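PDB 4GPS: KLLA0E02245p, which removes NAD and other caps from the 5' ends of RNAs and degrades RNA 5' to 3', using divalent metal ions. Local coordinates for residues His266-Gln278 with Trp376-Leu388. Sequence-based numbering, arbitrary orientation.
Sequences HGSLNDEIDLLIQ and WFQHIFQVLKQNL
Leu269 and Leu275 pack against Phe377 and Phe381 on the buried side of this contact. Leu269 reaches Phe381, its CD2 lying 3.9 Å from Phe381 CG; the still closer approach of CD2 to the Phe377 ring is doubtful. Leu275 CD1 comes to the edge of Phe377, 4.1 Å from CZ, and Phe178 from strand 176-181 meets the Phe381 ring edge-to-face. Ile273 extends this apolar layer alongside Lys385, its CG1 3.9 Å from Lys385 CE. The contact thus sets the hairpin of strands 259-268 and 273-285, with its turn, against helix 370-393 in the PD-(D/E)XK nuclease-like fold of the DXO family, away from the annotated metal and substrate positions; strand and helix segments run nearly perpendicular, at 99°. Toward solvent the contact becomes polar. The Gln378 chain bends at chi2 (-62°), which brings its end round to the loop, where NE2 donates to Leu269 O at 3.0 Å, with the acceptor in its amide plane. At the exposed end, Glu272 OE1 takes two donors. Lys385 NZ makes a salt bridge to the anti lone pair of Glu272 OE1 at 2.7 Å. Gln382 NE2 comes to the same oxygen from above the carboxylate plane, at 3.0 Å, the amide standing perpendicular to the carboxylate.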
ATOM      1  N   HIS A 266       5.019  10.809  -5.553  1.00 36.14           N
ATOM      2  CA  HIS A 266       5.142  11.934  -4.637  1.00 37.13           C
ATOM      3  C   HIS A 266       3.767  12.553  -4.436  1.00 38.30           C
ATOM      4  O   HIS A 266       2.973  12.692  -5.372  1.00 39.08           O
ATOM      5  CB  HIS A 266       6.141  12.970  -5.190  1.00 40.40           C
ATOM      6  CG  HIS A 266       6.360  14.159  -4.303  1.00 42.26           C
ATOM      7  ND1 HIS A 266       5.540  15.265  -4.318  1.00 48.98           N
ATOM      8  CD2 HIS A 266       7.326  14.424  -3.390  1.00 48.54           C
ATOM      9  CE1 HIS A 266       5.988  16.163  -3.457  1.00 44.07           C
ATOM     10  NE2 HIS A 266       7.074  15.676  -2.883  1.00 49.22           N
ATOM     11  N   GLY A 267       3.487  12.927  -3.200  1.00 36.07           N
ATOM     12  CA  GLY A 267       2.195  13.486  -2.917  1.00 40.09           C
ATOM     13  C   GLY A 267       2.233  14.323  -1.676  1.00 40.81           C
ATOM     14  O   GLY A 267       3.127  14.197  -0.841  1.00 42.64           O
ATOM     15  N   SER A 268       1.231  15.178  -1.551  1.00 42.12           N
ATOM     16  CA  SER A 268       1.150  16.087  -0.425  1.00 41.86           C
ATOM     17  C   SER A 268       0.121  15.557   0.553  1.00 40.62           C
ATOM     18  O   SER A 268      -0.965  15.112   0.163  1.00 40.92           O
ATOM     19  CB  SER A 268       0.755  17.480  -0.924  1.00 43.21           C
ATOM     20  OG  SER A 268       0.821  18.415   0.118  1.00 47.56           O
ATOM     21  N   LEU A 269       0.478  15.583   1.826  1.00 36.97           N
ATOM     22  CA  LEU A 269      -0.407  15.116   2.860  1.00 39.88           C
ATOM     23  C   LEU A 269      -0.891  16.313   3.680  1.00 45.68           C
ATOM     24  O   LEU A 269      -2.059  16.370   4.104  1.00 42.34           O
ATOM     25  CB  LEU A 269       0.363  14.093   3.711  1.00 38.98           C
ATOM     26  CG  LEU A 269       0.323  13.746   5.203  1.00 40.91           C
ATOM     27  CD1 LEU A 269      -0.826  14.329   5.960  1.00 42.86           C
ATOM     28  CD2 LEU A 269       0.294  12.252   5.298  1.00 43.59           C
ATOM     29  N   ASN A 270       0.013  17.281   3.830  1.00 47.37           N
ATOM     30  CA  ASN A 270      -0.176  18.500   4.621  1.00 51.84           C
ATOM     31  C   ASN A 270       0.420  19.723   4.012  1.00 48.86           C
ATOM     32  O   ASN A 270       1.135  19.672   3.035  1.00 50.57           O
ATOM     33  CB  ASN A 270       0.579  18.397   5.952  1.00 53.74           C
ATOM     34  CG  ASN A 270      -0.293  18.047   7.036  1.00 54.43           C
ATOM     35  OD1 ASN A 270      -1.476  17.801   6.808  1.00 61.45           O
ATOM     36  ND2 ASN A 270       0.236  18.004   8.239  1.00 53.55           N
ATOM     37  N   ASP A 271       0.193  20.825   4.702  1.00 48.13           N
ATOM     38  CA  ASP A 271       0.794  22.065   4.311  1.00 48.81           C
ATOM     39  C   ASP A 271       2.224  21.988   4.842  1.00 45.71           C
ATOM     40  O   ASP A 271       3.051  22.826   4.521  1.00 46.04           O
ATOM     41  CB  ASP A 271       0.038  23.224   4.942  1.00 51.18           C
ATOM     42  CG  ASP A 271      -1.073  23.739   4.046  1.00 59.02           C
ATOM     43  OD1 ASP A 271      -1.931  24.500   4.548  1.00 67.15           O
ATOM     44  OD2 ASP A 271      -1.079  23.394   2.835  1.00 56.15           O
ATOM     45  N   GLU A 272       2.515  20.965   5.648  1.00 43.89           N
ATOM     46  CA  GLU A 272       3.861  20.822   6.207  1.00 43.61           C
ATOM     47  C   GLU A 272       4.532  19.491   5.833  1.00 44.75           C
ATOM     48  O   GLU A 272       5.749  19.327   5.992  1.00 46.32           O
ATOM     49  CB  GLU A 272       3.800  20.915   7.734  1.00 43.53           C
ATOM     50  CG  GLU A 272       3.334  22.246   8.302  1.00 47.62           C
ATOM     51  CD  GLU A 272       3.018  22.160   9.789  1.00 56.51           C
ATOM     52  OE1 GLU A 272       3.725  21.437  10.526  1.00 57.72           O
ATOM     53  OE2 GLU A 272       2.058  22.827  10.234  1.00 66.28           O
ATOM     54  N   ILE A 273       3.740  18.569   5.291  1.00 42.29           N
ATOM     55  CA  ILE A 273       4.214  17.227   5.002  1.00 39.19           C
ATOM     56  C   ILE A 273       3.970  16.656   3.590  1.00 38.90           C
ATOM     57  O   ILE A 273       2.860  16.726   3.095  1.00 39.91           O
ATOM     58  CB  ILE A 273       3.539  16.260   6.028  1.00 39.49           C
ATOM     59  CG1 ILE A 273       3.969  16.623   7.443  1.00 29.57           C
ATOM     60  CG2 ILE A 273       3.829  14.796   5.679  1.00 37.51           C
ATOM     61  CD1 ILE A 273       3.089  15.928   8.517  1.00 30.79           C
ATOM     62  N   ASP A 274       5.009  16.087   2.965  1.00 35.70           N
ATOM     63  CA  ASP A 274       4.887  15.427   1.660  1.00 38.26           C
ATOM     64  C   ASP A 274       5.328  13.990   1.894  1.00 42.36           C
ATOM     65  O   ASP A 274       5.998  13.708   2.880  1.00 45.35           O
ATOM     66  CB  ASP A 274       5.824  16.005   0.571  1.00 37.25           C
ATOM     67  CG  ASP A 274       5.331  17.305  -0.014  1.00 43.08           C
ATOM     68  OD1 ASP A 274       4.123  17.576   0.082  1.00 44.72           O
ATOM     69  OD2 ASP A 274       6.164  18.055  -0.573  1.00 46.19           O
ATOM     70  N   LEU A 275       4.977  13.102   0.964  1.00 39.81           N
ATOM     71  CA  LEU A 275       5.374  11.710   1.025  1.00 39.64           C
ATOM     72  C   LEU A 275       6.043  11.304  -0.293  1.00 42.84           C
ATOM     73  O   LEU A 275       5.547  11.645  -1.368  1.00 46.08           O
ATOM     74  CB  LEU A 275       4.158  10.808   1.227  1.00 36.68           C
ATOM     75  CG  LEU A 275       3.395  10.745   2.537  1.00 41.45           C
ATOM     76  CD1 LEU A 275       2.688   9.371   2.576  1.00 40.67           C
ATOM     77  CD2 LEU A 275       4.326  10.920   3.730  1.00 38.96           C
ATOM     78  N   LEU A 276       7.171  10.597  -0.224  1.00 39.47           N
ATOM     79  CA  LEU A 276       7.842  10.108  -1.435  1.00 35.54           C
ATOM     80  C   LEU A 276       7.808   8.602  -1.157  1.00 39.06           C
ATOM     81  O   LEU A 276       8.500   8.113  -0.280  1.00 40.73           O
ATOM     82  CB  LEU A 276       9.279  10.610  -1.519  1.00 32.53           C
ATOM     83  CG  LEU A 276      10.026  10.072  -2.727  1.00 33.30           C
ATOM     84  CD1 LEU A 276       9.499  10.685  -4.006  1.00 32.44           C
ATOM     85  CD2 LEU A 276      11.486  10.417  -2.581  1.00 34.63           C
ATOM     86  N   ILE A 277       6.999   7.892  -1.928  1.00 38.85           N
ATOM     87  CA  ILE A 277       6.731   6.491  -1.751  1.00 37.57           C
ATOM     88  C   ILE A 277       7.162   5.601  -2.896  1.00 38.84           C
ATOM     89  O   ILE A 277       7.030   5.971  -4.079  1.00 39.26           O
ATOM     90  CB  ILE A 277       5.190   6.312  -1.568  1.00 39.82           C
ATOM     91  CG1 ILE A 277       4.756   6.908  -0.248  1.00 48.26           C
ATOM     92  CG2 ILE A 277       4.775   4.876  -1.646  1.00 44.41           C
ATOM     93  CD1 ILE A 277       3.237   7.129  -0.194  1.00 51.63           C
ATOM     94  N   GLN A 278       7.627   4.404  -2.528  1.00 37.17           N
ATOM     95  CA  GLN A 278       8.023   3.382  -3.496  1.00 38.21           C
ATOM     96  C   GLN A 278       6.988   2.233  -3.477  1.00 36.95           C
ATOM     97  O   GLN A 278       6.714   1.657  -2.423  1.00 36.77           O
ATOM     98  CB  GLN A 278       9.408   2.831  -3.173  1.00 36.35           C
ATOM     99  CG  GLN A 278       9.868   1.771  -4.171  1.00 38.46           C
ATOM    100  CD  GLN A 278      11.273   1.230  -3.856  1.00 43.93           C
ATOM    101  OE1 GLN A 278      11.468   0.013  -3.689  1.00 44.10           O
ATOM    102  NE2 GLN A 278      12.252   2.131  -3.784  1.00 38.11           N
ATOM    103  N   TRP A 376      -7.137   9.470  10.723  1.00 39.76           N
ATOM    104  CA  TRP A 376      -6.022   8.916  11.484  1.00 38.46           C
ATOM    105  C   TRP A 376      -4.699   9.235  10.766  1.00 41.29           C
ATOM    106  O   TRP A 376      -3.709   9.626  11.397  1.00 37.84           O
ATOM    107  CB  TRP A 376      -6.171   7.405  11.592  1.00 39.21           C
ATOM    108  CG  TRP A 376      -4.918   6.737  12.056  1.00 40.61           C
ATOM    109  CD1 TRP A 376      -4.103   5.935  11.317  1.00 35.08           C
ATOM    110  CD2 TRP A 376      -4.324   6.813  13.372  1.00 40.99           C
ATOM    111  NE1 TRP A 376      -3.047   5.506  12.077  1.00 32.42           N
ATOM    112  CE2 TRP A 376      -3.152   6.028  13.340  1.00 37.21           C
ATOM    113  CE3 TRP A 376      -4.669   7.473  14.566  1.00 36.50           C
ATOM    114  CZ2 TRP A 376      -2.317   5.875  14.462  1.00 39.43           C
ATOM    115  CZ3 TRP A 376      -3.839   7.321  15.673  1.00 40.73           C
ATOM    116  CH2 TRP A 376      -2.675   6.528  15.612  1.00 40.22           C
ATOM    117  N   PHE A 377      -4.713   9.031   9.442  1.00 36.85           N
ATOM    118  CA  PHE A 377      -3.583   9.295   8.570  1.00 36.87           C
ATOM    119  C   PHE A 377      -3.056  10.727   8.777  1.00 38.50           C
ATOM    120  O   PHE A 377      -1.861  10.928   9.005  1.00 39.75           O
ATOM    121  CB  PHE A 377      -4.022   9.108   7.111  1.00 35.68           C
ATOM    122  CG  PHE A 377      -2.972   9.460   6.105  1.00 36.13           C
ATOM    123  CD1 PHE A 377      -3.269  10.310   5.054  1.00 40.76           C
ATOM    124  CD2 PHE A 377      -1.721   8.846   6.136  1.00 39.52           C
ATOM    125  CE1 PHE A 377      -2.341  10.523   4.030  1.00 40.56           C
ATOM    126  CE2 PHE A 377      -0.787   9.049   5.127  1.00 36.86           C
ATOM    127  CZ  PHE A 377      -1.100   9.882   4.069  1.00 40.27           C
ATOM    128  N   GLN A 378      -3.963  11.699   8.664  1.00 39.56           N
ATOM    129  CA  GLN A 378      -3.664  13.122   8.844  1.00 40.95           C
ATOM    130  C   GLN A 378      -3.098  13.372  10.221  1.00 42.33           C
ATOM    131  O   GLN A 378      -2.177  14.186  10.367  1.00 40.60           O
ATOM    132  CB  GLN A 378      -4.940  13.970   8.707  1.00 39.03           C
ATOM    133  CG  GLN A 378      -5.415  14.192   7.260  1.00 36.25           C
ATOM    134  CD  GLN A 378      -4.384  14.959   6.425  1.00 39.97           C
ATOM    135  OE1 GLN A 378      -3.785  15.926   6.907  1.00 37.56           O
ATOM    136  NE2 GLN A 378      -4.187  14.539   5.170  1.00 35.40           N
ATOM    137  N   HIS A 379      -3.651  12.674  11.221  1.00 42.59           N
ATOM    138  CA  HIS A 379      -3.217  12.841  12.610  1.00 44.81           C
ATOM    139  C   HIS A 379      -1.817  12.352  12.981  1.00 42.98           C
ATOM    140  O   HIS A 379      -0.978  13.190  13.319  1.00 46.57           O
ATOM    141  CB  HIS A 379      -4.219  12.209  13.595  1.00 45.18           C
ATOM    142  CG  HIS A 379      -3.876  12.452  15.038  1.00 45.35           C
ATOM    143  ND1 HIS A 379      -4.139  13.642  15.678  1.00 50.23           N
ATOM    144  CD2 HIS A 379      -3.257  11.667  15.954  1.00 43.58           C
ATOM    145  CE1 HIS A 379      -3.701  13.582  16.926  1.00 44.23           C
ATOM    146  NE2 HIS A 379      -3.163  12.394  17.118  1.00 43.70           N
ATOM    147  N   ILE A 380      -1.551  11.037  12.938  1.00 43.02           N
ATOM    148  CA  ILE A 380      -0.221  10.542  13.354  1.00 43.51           C
ATOM    149  C   ILE A 380       0.883  11.053  12.512  1.00 42.80           C
ATOM    150  O   ILE A 380       1.992  11.169  13.014  1.00 44.75           O
ATOM    151  CB  ILE A 380       0.011   8.981  13.350  1.00 45.61           C
ATOM    152  CG1 ILE A 380      -1.066   8.306  12.551  1.00 46.51           C
ATOM    153  CG2 ILE A 380       0.276   8.450  14.768  1.00 41.37           C
ATOM    154  CD1 ILE A 380      -0.703   8.303  11.136  1.00 47.72           C
ATOM    155  N   PHE A 381       0.643  11.333  11.232  1.00 38.67           N
ATOM    156  CA  PHE A 381       1.781  11.850  10.501  1.00 40.96           C
ATOM    157  C   PHE A 381       2.220  13.219  11.006  1.00 37.95           C
ATOM    158  O   PHE A 381       3.407  13.494  11.060  1.00 37.32           O
ATOM    159  CB  PHE A 381       1.553  11.806   8.993  1.00 40.75           C
ATOM    160  CG  PHE A 381       1.972  10.506   8.386  1.00 34.93           C
ATOM    161  CD1 PHE A 381       3.301  10.275   8.076  1.00 38.35           C
ATOM    162  CD2 PHE A 381       1.044   9.485   8.173  1.00 33.34           C
ATOM    163  CE1 PHE A 381       3.704   9.042   7.550  1.00 34.83           C
ATOM    164  CE2 PHE A 381       1.429   8.271   7.661  1.00 32.95           C
ATOM    165  CZ  PHE A 381       2.763   8.038   7.344  1.00 31.43           C
ATOM    166  N   GLN A 382       1.271  14.042  11.438  1.00 39.40           N
ATOM    167  CA  GLN A 382       1.601  15.355  11.964  1.00 43.60           C
ATOM    168  C   GLN A 382       2.246  15.134  13.328  1.00 46.25           C
ATOM    169  O   GLN A 382       3.251  15.754  13.671  1.00 49.90           O
ATOM    170  CB  GLN A 382       0.335  16.212  12.099  1.00 45.51           C
ATOM    171  CG  GLN A 382       0.581  17.662  12.533  1.00 42.96           C
ATOM    172  CD  GLN A 382       1.484  18.422  11.564  1.00 45.20           C
ATOM    173  OE1 GLN A 382       1.521  18.118  10.378  1.00 41.02           O
ATOM    174  NE2 GLN A 382       2.210  19.417  12.074  1.00 41.84           N
ATOM    175  N   VAL A 383       1.686  14.224  14.111  1.00 47.18           N
ATOM    176  CA  VAL A 383       2.263  13.940  15.414  1.00 45.55           C
ATOM    177  C   VAL A 383       3.709  13.405  15.237  1.00 48.02           C
ATOM    178  O   VAL A 383       4.647  13.899  15.886  1.00 51.85           O
ATOM    179  CB  VAL A 383       1.350  12.946  16.184  1.00 46.89           C
ATOM    180  CG1 VAL A 383       2.044  12.432  17.430  1.00 43.60           C
ATOM    181  CG2 VAL A 383       0.026  13.642  16.544  1.00 36.52           C
ATOM    182  N   LEU A 384       3.895  12.433  14.342  1.00 41.60           N
ATOM    183  CA  LEU A 384       5.222  11.862  14.081  1.00 43.05           C
ATOM    184  C   LEU A 384       6.247  12.897  13.583  1.00 43.57           C
ATOM    185  O   LEU A 384       7.408  12.887  14.005  1.00 43.86           O
ATOM    186  CB  LEU A 384       5.138  10.730  13.052  1.00 37.94           C
ATOM    187  CG  LEU A 384       4.501   9.431  13.521  1.00 42.17           C
ATOM    188  CD1 LEU A 384       4.163   8.556  12.342  1.00 42.14           C
ATOM    189  CD2 LEU A 384       5.449   8.715  14.473  1.00 41.75           C
ATOM    190  N   LYS A 385       5.818  13.791  12.697  1.00 43.16           N
ATOM    191  CA  LYS A 385       6.728  14.793  12.164  1.00 44.02           C
ATOM    192  C   LYS A 385       7.209  15.766  13.230  1.00 45.84           C
ATOM    193  O   LYS A 385       8.411  15.964  13.401  1.00 46.46           O
ATOM    194  CB  LYS A 385       6.065  15.558  11.032  1.00 41.63           C
ATOM    195  CG  LYS A 385       7.046  16.424  10.288  1.00 44.22           C
ATOM    196  CD  LYS A 385       7.034  17.841  10.774  1.00 47.39           C
ATOM    197  CE  LYS A 385       5.838  18.578  10.226  1.00 46.41           C
ATOM    198  NZ  LYS A 385       5.992  20.034  10.481  1.00 51.09           N
ATOM    199  N   GLN A 386       6.266  16.370  13.946  1.00 47.32           N
ATOM    200  CA  GLN A 386       6.585  17.324  15.005  1.00 51.83           C
ATOM    201  C   GLN A 386       7.492  16.716  16.075  1.00 53.61           C
ATOM    202  O   GLN A 386       8.488  17.323  16.485  1.00 52.40           O
ATOM    203  CB  GLN A 386       5.293  17.855  15.661  1.00 55.47           C
ATOM    204  CG  GLN A 386       4.576  18.935  14.832  1.00 63.71           C
ATOM    205  CD  GLN A 386       5.490  20.122  14.503  1.00 70.62           C
ATOM    206  OE1 GLN A 386       5.735  20.984  15.354  1.00 75.59           O
ATOM    207  NE2 GLN A 386       6.018  20.155  13.269  1.00 70.28           N
ATOM    208  N   ASN A 387       7.155  15.502  16.502  1.00 49.98           N
ATOM    209  CA  ASN A 387       7.921  14.849  17.529  1.00 49.02           C
ATOM    210  C   ASN A 387       9.269  14.266  17.093  1.00 49.93           C
ATOM    211  O   ASN A 387      10.249  14.325  17.860  1.00 46.89           O
ATOM    212  CB  ASN A 387       7.040  13.808  18.226  1.00 52.21           C
ATOM    213  CG  ASN A 387       6.051  14.453  19.189  1.00 52.33           C
ATOM    214  OD1 ASN A 387       6.449  15.057  20.179  1.00 54.84           O
ATOM    215  ND2 ASN A 387       4.769  14.336  18.899  1.00 54.19           N
ATOM    216  N   LEU A 388       9.367  13.718  15.886  1.00 46.99           N
ATOM    217  CA  LEU A 388      10.683  13.205  15.513  1.00 49.82           C
ATOM    218  C   LEU A 388      11.618  14.390  15.318  1.00 51.75           C
ATOM    219  O   LEU A 388      12.806  14.292  15.630  1.00 53.75           O
ATOM    220  CB  LEU A 388      10.639  12.336  14.251  1.00 45.38           C
ATOM    221  CG  LEU A 388       9.965  10.995  14.523  1.00 47.81           C
ATOM    222  CD1 LEU A 388       9.560  10.341  13.250  1.00 49.62           C
ATOM    223  CD2 LEU A 388      10.906  10.121  15.288  1.00 46.75           C
TER